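Local coordinates for beta-hexosaminidase (Neisseria gonorrhoeae, PDB 6JTJ), which probably cleaves terminal beta-1,4-linked N-acetylglucosamine from peptide-linked peptidoglycan fragments during recycling of the bacterial cell wall, at residues C[72-77]-C[87-92]; C[279-284]-C[289-294]. One frame throughout, in Å; residues are numbered along the deposited sequence.

Contact 1: residues C[72-77]-C[87-92]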
# COMPACT_ATOMS: atom_id res chain seq x y z
N ILE C 72 14.93 6.81 -17.16
CA ILE C 72 14.05 5.66 -17.23
C ILE C 72 13.99 4.98 -15.86
O ILE C 72 15.01 4.81 -15.20
CB ILE C 72 14.59 4.64 -18.25
CG1 ILE C 72 14.50 5.18 -19.68
CG2 ILE C 72 13.90 3.29 -18.13
CD1 ILE C 72 13.09 5.51 -20.14
N ILE C 73 12.80 4.56 -15.46
CA ILE C 73 12.63 3.74 -14.27
C ILE C 73 12.27 2.34 -14.74
O ILE C 73 11.40 2.17 -15.59
CB ILE C 73 11.57 4.30 -13.28
CG1 ILE C 73 11.33 3.34 -12.11
CG2 ILE C 73 10.22 4.53 -13.96
CD1 ILE C 73 10.49 3.97 -11.01
N LEU C 74 12.94 1.35 -14.16
CA LEU C 74 12.67 -0.04 -14.47
C LEU C 74 11.85 -0.72 -13.37
O LEU C 74 11.82 -0.28 -12.22
CB LEU C 74 13.97 -0.81 -14.66
CG LEU C 74 14.86 -0.31 -15.81
CD1 LEU C 74 16.17 -1.07 -15.83
CD2 LEU C 74 14.15 -0.46 -17.16
N PHE C 75 11.18 -1.80 -13.77
CA PHE C 75 10.30 -2.56 -12.90
C PHE C 75 10.58 -4.04 -13.10
O PHE C 75 11.39 -4.41 -13.95
CB PHE C 75 8.85 -2.26 -13.23
CG PHE C 75 8.45 -0.84 -12.94
CD1 PHE C 75 8.16 -0.45 -11.65
CD2 PHE C 75 8.40 0.10 -13.95
CE1 PHE C 75 7.79 0.84 -11.38
CE2 PHE C 75 8.05 1.40 -13.69
CZ PHE C 75 7.73 1.77 -12.40
N ARG C 76 9.90 -4.89 -12.34
CA ARG C 76 10.11 -6.33 -12.43
C ARG C 76 9.82 -6.87 -13.84
O ARG C 76 10.48 -7.80 -14.27
CB ARG C 76 9.28 -7.08 -11.40
CG ARG C 76 9.56 -8.58 -11.37
CD ARG C 76 8.97 -9.27 -10.16
NE ARG C 76 9.67 -8.91 -8.92
CZ ARG C 76 9.31 -9.32 -7.70
NH1 ARG C 76 8.27 -10.14 -7.55
NH2 ARG C 76 9.98 -8.91 -6.63
N ARG C 77 8.85 -6.30 -14.54
CA ARG C 77 8.51 -6.73 -15.90
C ARG C 77 9.64 -6.51 -16.90
O ARG C 77 9.60 -7.05 -18.00
CB ARG C 77 7.26 -6.00 -16.41
CG ARG C 77 7.45 -4.51 -16.60
CD ARG C 77 6.25 -3.88 -17.27
NE ARG C 77 6.59 -2.53 -17.71
CZ ARG C 77 6.38 -1.42 -17.01
NH1 ARG C 77 5.77 -1.47 -15.82
NH2 ARG C 77 6.74 -0.25 -17.51
N THR C 87 22.14 -6.02 -21.10
CA THR C 87 21.90 -5.71 -22.50
C THR C 87 20.89 -4.57 -22.62
O THR C 87 21.06 -3.65 -23.42
CB THR C 87 21.34 -6.94 -23.24
OG1 THR C 87 22.14 -8.08 -22.94
CG2 THR C 87 21.34 -6.73 -24.73
N LEU C 88 19.84 -4.65 -21.81
CA LEU C 88 18.83 -3.61 -21.78
C LEU C 88 19.41 -2.25 -21.37
O LEU C 88 19.15 -1.26 -22.03
CB LEU C 88 17.68 -4.01 -20.84
CG LEU C 88 16.59 -2.97 -20.64
CD1 LEU C 88 16.00 -2.57 -21.98
CD2 LEU C 88 15.51 -3.51 -19.71
N THR C 89 20.17 -2.21 -20.29
CA THR C 89 20.69 -0.93 -19.82
C THR C 89 21.69 -0.37 -20.81
O THR C 89 21.75 0.83 -21.03
CB THR C 89 21.30 -1.00 -18.40
OG1 THR C 89 22.33 -1.99 -18.35
CG2 THR C 89 20.22 -1.36 -17.37
N ALA C 90 22.48 -1.25 -21.42
CA ALA C 90 23.48 -0.82 -22.39
C ALA C 90 22.81 -0.17 -23.59
O ALA C 90 23.19 0.92 -24.00
CB ALA C 90 24.34 -1.99 -22.83
N GLU C 91 21.78 -0.82 -24.13
CA GLU C 91 21.09 -0.26 -25.28
C GLU C 91 20.34 1.04 -24.95
O GLU C 91 20.23 1.91 -25.79
CB GLU C 91 20.18 -1.30 -25.97
CG GLU C 91 18.91 -1.67 -25.23
CD GLU C 91 18.10 -2.72 -25.97
OE1 GLU C 91 18.29 -2.84 -27.18
OE2 GLU C 91 17.27 -3.44 -25.35
N ILE C 92 19.85 1.17 -23.72
CA ILE C 92 19.27 2.45 -23.29
C ILE C 92 20.33 3.55 -23.27
O ILE C 92 20.08 4.66 -23.72
CB ILE C 92 18.63 2.33 -21.88
CG1 ILE C 92 17.32 1.54 -21.97
CG2 ILE C 92 18.36 3.71 -21.28
CD1 ILE C 92 16.84 0.98 -20.65
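L74 reaches from strand 69-74 to helix 82-94 and meets L88 and T89 there. Its CB points at the helix but touches nothing there. CG is still short of it. The two methyls make the contact. The chi2 torsion of 175° sets CD1 anti to CA, so this methyl runs outward and meets T89 CG2 at 4.3 Å. The other branch turns aside: L74 CD2 lies 4.2 Å from L88 CD2, methyl against methyl. T89 offers only its methyl to this contact. Its OG1 is bonded to the carbonyl oxygen of C157 and also to that of K86.

About one turn further along the helix, toward its C-terminal end, I92 meets I72. The closest atoms are I72 CG1 and I92 CG2, 4.4 Å apart. I72 CG2 approaches I92 CD1 at 4.5 Å. Along the strand, I72 CG2 and L74 CD2 are 3.9 Å apart, so the two residues present one continuous apolar patch.

The short axes of strand 72-74 and helix 87-92 are nearly antiparallel, at 173°, and lie 11.7 Å apart. This is the first half of a beta-alpha-beta crossover completed by strand 101-108, within the TIM-type barrel of family 3 glycosidases. I102 of that strand touches L74, T89 and I92 and so fills in beside the pair. I73 takes no part in the contact and instead touches a bound N-acetylglucosamine.

No hydrogen bond or charge pair crosses between the two segments. All five touching residues are buried, and their nearest atoms are no closer than 4.2 Å. The chemistry is therefore purely apolar: a fairly loose contact of branched side chains, set by shape and exclusion of water rather than by directional bonds.

Contact 2: residues C[279-284]-C[289-294]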
# COMPACT_ATOMS: atom_id res chain seq x y z
N GLN C 279 9.10 26.59 -0.55
CA GLN C 279 9.27 27.33 0.67
C GLN C 279 9.95 26.46 1.74
O GLN C 279 10.90 26.91 2.39
CB GLN C 279 7.89 27.90 1.08
CG GLN C 279 7.80 28.65 2.39
CD GLN C 279 6.38 29.12 2.69
OE1 GLN C 279 5.55 29.30 1.79
NE2 GLN C 279 6.09 29.32 3.98
N ILE C 280 9.48 25.22 1.93
CA ILE C 280 10.03 24.39 3.00
C ILE C 280 11.27 23.62 2.56
O ILE C 280 12.33 23.80 3.13
CB ILE C 280 8.95 23.47 3.62
CG1 ILE C 280 7.92 24.33 4.36
CG2 ILE C 280 9.56 22.50 4.61
CD1 ILE C 280 6.60 23.64 4.64
N LEU C 281 11.14 22.80 1.52
CA LEU C 281 12.27 21.96 1.11
C LEU C 281 13.44 22.74 0.51
O LEU C 281 14.58 22.51 0.89
CB LEU C 281 11.79 20.86 0.14
CG LEU C 281 12.83 19.83 -0.31
CD1 LEU C 281 13.56 19.20 0.86
CD2 LEU C 281 12.16 18.75 -1.17
N ARG C 282 13.18 23.63 -0.45
CA ARG C 282 14.25 24.43 -1.06
C ARG C 282 14.75 25.50 -0.10
O ARG C 282 15.92 25.49 0.28
CB ARG C 282 13.80 25.10 -2.37
CG ARG C 282 13.51 24.17 -3.54
CD ARG C 282 14.76 23.48 -4.03
NE ARG C 282 14.47 22.67 -5.21
CZ ARG C 282 15.14 21.57 -5.57
NH1 ARG C 282 16.15 21.11 -4.85
NH2 ARG C 282 14.80 20.95 -6.69
N ARG C 283 13.87 26.41 0.29
CA ARG C 283 14.29 27.59 1.04
C ARG C 283 14.71 27.28 2.47
O ARG C 283 15.80 27.61 2.88
CB ARG C 283 13.19 28.67 1.10
CG ARG C 283 13.72 30.03 0.72
CD ARG C 283 13.03 31.20 1.34
NE ARG C 283 11.60 31.16 1.55
CZ ARG C 283 11.03 30.74 2.67
NH1 ARG C 283 11.77 30.23 3.67
NH2 ARG C 283 9.71 30.79 2.78
N ASP C 284 13.80 26.68 3.22
CA ASP C 284 14.02 26.45 4.63
C ASP C 284 15.06 25.34 4.88
O ASP C 284 15.96 25.51 5.70
CB ASP C 284 12.69 26.12 5.28
CG ASP C 284 12.70 26.30 6.76
OD1 ASP C 284 13.76 26.10 7.39
OD2 ASP C 284 11.62 26.60 7.32
N GLY C 289 19.02 19.03 -4.44
CA GLY C 289 18.94 17.90 -5.33
C GLY C 289 17.66 17.84 -6.14
O GLY C 289 16.93 18.82 -6.26
N VAL C 290 17.40 16.67 -6.70
CA VAL C 290 16.20 16.43 -7.52
C VAL C 290 14.96 16.30 -6.65
O VAL C 290 14.95 15.58 -5.64
CB VAL C 290 16.33 15.13 -8.33
CG1 VAL C 290 14.98 14.70 -8.92
CG2 VAL C 290 17.38 15.29 -9.40
N ILE C 291 13.91 17.00 -7.05
CA ILE C 291 12.58 16.70 -6.54
C ILE C 291 11.84 15.98 -7.67
O ILE C 291 11.53 16.60 -8.70
CB ILE C 291 11.85 17.96 -6.12
CG1 ILE C 291 12.62 18.66 -5.00
CG2 ILE C 291 10.45 17.63 -5.63
CD1 ILE C 291 12.07 20.03 -4.63
N PHE C 292 11.59 14.69 -7.49
CA PHE C 292 10.73 13.95 -8.41
C PHE C 292 9.26 14.25 -8.15
O PHE C 292 8.89 14.62 -7.05
CB PHE C 292 10.92 12.46 -8.24
CG PHE C 292 12.21 11.96 -8.79
CD1 PHE C 292 12.46 11.96 -10.16
CD2 PHE C 292 13.19 11.48 -7.94
CE1 PHE C 292 13.64 11.47 -10.66
CE2 PHE C 292 14.39 11.00 -8.44
CZ PHE C 292 14.61 11.00 -9.80
N SER C 293 8.41 14.08 -9.17
CA SER C 293 6.95 14.21 -9.00
C SER C 293 6.42 12.87 -8.51
O SER C 293 7.14 11.89 -8.49
CB SER C 293 6.27 14.55 -10.33
OG SER C 293 6.14 13.39 -11.14
N ASP C 294 5.14 12.79 -8.18
CA ASP C 294 4.55 11.41 -8.07
C ASP C 294 4.34 10.88 -9.49
O ASP C 294 4.43 11.66 -10.43
CB ASP C 294 3.24 11.29 -7.27
CG ASP C 294 2.68 12.61 -6.83
OD1 ASP C 294 3.12 13.66 -7.38
OD2 ASP C 294 1.80 12.58 -5.93
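R282 and G289 make the polar part of this contact. The arginine grips a single atom, G289 O, with both terminal nitrogens. R282 NH1 is 2.8 Å from G289 O, with an N-H...O angle of 154°. R282 NH2 is 3.0 Å from the same G289 O and more bent at its hydrogen, at 139°, yet it meets the carbonyl nearly head-on. The oxygen lies in the guanidinium plane. Other bonds fix the group further: NH2 forms a salt bridge with D320, and NH1 bonds to the F287 carbonyl. The D320 carboxylate oxygen OD2 also takes the backbone N-H of I291, so one acid ties the arginine and the strand together.

The second kind of interaction is a methyl over a flat cation. I291 CD1 sits 3.3 Å above one guanidinium face, offset toward its rim, and comes within 3.5 Å of R282 NH2. The arginine chain bends at chi2 (-66°), and this brings its end to the strand although its CB does not point there.

The third kind is apolar. L281 and I291 meet tip to tip, with L281 CD2 and I291 CD1 3.7 Å apart. The I291 methyl thus touches both a leucine and an arginine.

The helix segment includes a wider, pi-type turn, closed by D284 N to Q279 O at 3.0 Å. Helix 274-284 packs here on strand 290-295, the next strand in the chain. That strand runs parallel between strands 254-257 and 321-323, and it carries D294, the predicted nucleophile. L281 also touches V255 on the first of these neighbours, and L277 of the same helix touches I291.

Contact 1 (72-77 with 87-92) comes first along the chain, and contact 2 (279-284 with 289-294) opens long after it has closed. Both reach the same sheet, on opposite sides of the chain's centre. Their centres are 27 Å apart, and their nearest atoms stay about 8 Å apart without touching. Strands 69-74 and 290-295 are linked through strands 47-49 and 321-323, all paired parallel. Each contact packs a helix on the outer side of this barrel-like sheet, joining the helical layer to a strand that leads to the active centre. In contact 1 the strand precedes its helix; in contact 2 it follows. F163 neighbours both: it touches I73 and meets F292 edge-to-face.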